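Local coordinates for carbohydrate binding protein, putative, cbp2D (Cellvibrio japonicus, PDB 7B21) that probably carries electrons through a covalently bound heme c, as a cytochrome c domain of a larger, probably polysaccharide-binding protein, at residues G10-L13 and W14-T18. Sequence-based numbering, arbitrary orientation.
With HEC (heme c), chain B.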
# COMPACT_ATOMS: atom_id res chain seq x y z
N GLY A 10 -8.55 4.41 -3.22
CA GLY A 10 -7.34 3.98 -2.52
C GLY A 10 -6.69 5.06 -1.70
O GLY A 10 -6.11 4.76 -0.65
N ALA A 11 -6.80 6.32 -2.13
CA ALA A 11 -6.23 7.46 -1.38
C ALA A 11 -6.92 7.55 -0.01
O ALA A 11 -6.28 7.93 0.98
CB ALA A 11 -6.40 8.74 -2.16
N ASN A 12 -8.21 7.25 0.06
CA ASN A 12 -8.98 7.27 1.32
C ASN A 12 -8.63 6.05 2.17
O ASN A 12 -8.41 6.16 3.39
CB ASN A 12 -10.47 7.27 1.05
CG ASN A 12 -11.22 7.17 2.35
OD1 ASN A 12 -11.05 8.04 3.19
ND2 ASN A 12 -12.00 6.11 2.51
N LEU A 13 -8.62 4.88 1.54
CA LEU A 13 -8.31 3.63 2.28
C LEU A 13 -6.89 3.66 2.84
O LEU A 13 -6.64 3.05 3.88
CB LEU A 13 -8.50 2.43 1.35
CG LEU A 13 -9.95 2.14 0.98
CD1 LEU A 13 -10.01 1.25 -0.26
CD2 LEU A 13 -10.66 1.47 2.16
N TRP A 14 -5.99 4.36 2.19
CA TRP A 14 -4.63 4.53 2.69
C TRP A 14 -4.67 5.03 4.13
O TRP A 14 -3.81 4.66 4.96
CB TRP A 14 -3.93 5.52 1.78
CG TRP A 14 -2.55 5.85 2.21
CD1 TRP A 14 -2.15 6.96 2.89
CD2 TRP A 14 -1.40 5.00 2.12
NE1 TRP A 14 -0.83 6.85 3.22
CE2 TRP A 14 -0.35 5.67 2.74
CE3 TRP A 14 -1.16 3.76 1.52
CZ2 TRP A 14 0.91 5.10 2.84
CZ3 TRP A 14 0.09 3.20 1.61
CH2 TRP A 14 1.10 3.85 2.31
N ASN A 15 -5.60 5.95 4.41
CA ASN A 15 -5.77 6.48 5.76
C ASN A 15 -6.61 5.54 6.63
O ASN A 15 -6.19 5.24 7.75
CB ASN A 15 -6.40 7.86 5.68
CG ASN A 15 -5.55 8.85 4.92
OD1 ASN A 15 -6.03 9.57 4.02
ND2 ASN A 15 -4.32 8.91 5.26
N THR A 16 -7.78 5.15 6.16
CA THR A 16 -8.69 4.41 7.03
C THR A 16 -8.17 3.02 7.39
O THR A 16 -8.54 2.50 8.42
CB THR A 16 -10.11 4.36 6.44
OG1 THR A 16 -10.07 3.58 5.25
CG2 THR A 16 -10.70 5.74 6.19
N GLN A 17 -7.34 2.45 6.53
CA GLN A 17 -6.73 1.13 6.81
C GLN A 17 -5.39 1.26 7.52
O GLN A 17 -4.73 0.24 7.71
CB GLN A 17 -6.61 0.34 5.53
CG GLN A 17 -7.96 0.19 4.81
CD GLN A 17 -9.20 -0.16 5.60
OE1 GLN A 17 -9.32 -1.28 6.02
NE2 GLN A 17 -10.10 0.80 5.85
N THR A 18 -5.02 2.48 7.93
CA THR A 18 -3.94 2.82 8.85
C THR A 18 -2.57 2.80 8.18
O THR A 18 -1.57 3.05 8.89
CB THR A 18 -3.89 1.98 10.14
OG1 THR A 18 -3.32 0.69 9.91
CG2 THR A 18 -5.25 1.88 10.79
FE HEC B . 3.28 -1.68 5.09
CHA HEC B . 6.15 -2.90 3.73
CHB HEC B . 1.95 -1.33 1.99
CHC HEC B . 0.34 -0.72 6.49
CHD HEC B . 4.73 -1.72 8.15
NA HEC B . 3.92 -2.03 3.26
C1A HEC B . 5.18 -2.45 2.86
C2A HEC B . 5.32 -2.38 1.44
C3A HEC B . 4.14 -1.99 0.95
C4A HEC B . 3.26 -1.75 2.09
CMA HEC B . 3.72 -1.86 -0.48
CAA HEC B . 6.56 -2.72 0.66
CBA HEC B . 7.46 -1.47 0.49
CGA HEC B . 8.65 -1.62 -0.37
O1A HEC B . 8.87 -2.69 -0.96
O2A HEC B . 9.38 -0.58 -0.52
NB HEC B . 1.48 -1.15 4.38
C1B HEC B . 1.12 -1.06 3.06
C2B HEC B . -0.26 -0.68 2.94
C3B HEC B . -0.76 -0.56 4.21
C4B HEC B . 0.39 -0.82 5.11
CMB HEC B . -1.01 -0.47 1.67
CAB HEC B . -2.14 -0.27 4.64
CBB HEC B . -3.17 -1.26 4.17
NC HEC B . 2.65 -1.30 6.93
C1C HEC B . 1.42 -0.87 7.33
C2C HEC B . 1.40 -0.57 8.73
C3C HEC B . 2.67 -0.76 9.19
C4C HEC B . 3.44 -1.26 8.09
CMC HEC B . 0.20 -0.02 9.46
CAC HEC B . 3.22 -0.47 10.55
CBC HEC B . 2.55 -1.07 11.71
ND HEC B . 5.05 -2.28 5.81
C1D HEC B . 5.45 -2.25 7.11
C2D HEC B . 6.75 -2.90 7.24
C3D HEC B . 7.13 -3.30 6.02
C4D HEC B . 6.08 -2.85 5.10
CMD HEC B . 7.49 -3.07 8.54
CAD HEC B . 8.29 -4.15 5.65
CBD HEC B . 7.80 -5.65 5.54
CGD HEC B . 8.90 -6.64 5.35
O1D HEC B . 9.24 -6.98 4.18
O2D HEC B . 9.46 -7.11 6.38
O HOH W 1 -8.96 9.92 3.77
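The last turns of helix 7-16, the N-terminal helix of this cytochrome c domain, run down to the heme c pocket, and within the helix Trp14, which faces that pocket, gives its N to Gly10 O at 2.9 Å. Two residues on, Asn12 O takes two donors: Thr16 N, nearly straight at 167° and in the carbonyl plane, and Asn15 N, which sits above that plane and is more bent. Gln17, where the chain leaves helical geometry, still gives its N to Leu13 O at 2.8 Å.

On the outer face, in one of the two modelled conformers of Asn12, a water bridges two side-chain oxygens, donating to Asn12 OD1 at 2.9 Å and to Asn15 OD1 at 3.0 Å. In that conformer Asn12 swings its amide away from its own backbone N (chi1 175°), and the methyl of Thr16 crosses it, with CG2 3.8 Å from OD1. Leu13 lies alongside Gln17, pointing the same way; Gln17 CG comes 4.0 Å from Leu13 CD2, and Leu13 also leans on Asp81 and Ile82 of helix 76-86.

Trp14 points inward. With CG opposite the backbone N (chi1 177°), the indole reaches toward the heme, where CZ3 comes 3.8 Å from methyl CMB, which lies oblique to the ring. Its buried NE1 is satisfied by Gly24 O, and the ring meets Trp89 edge-to-face and packs on His23, the axial iron ligand. Beyond the helix end, Thr18 OG1 donates to Gln17 O at 2.7 Å, just before Cys19, the first cysteine of the CXXCH motif that binds heme in c-type cytochromes.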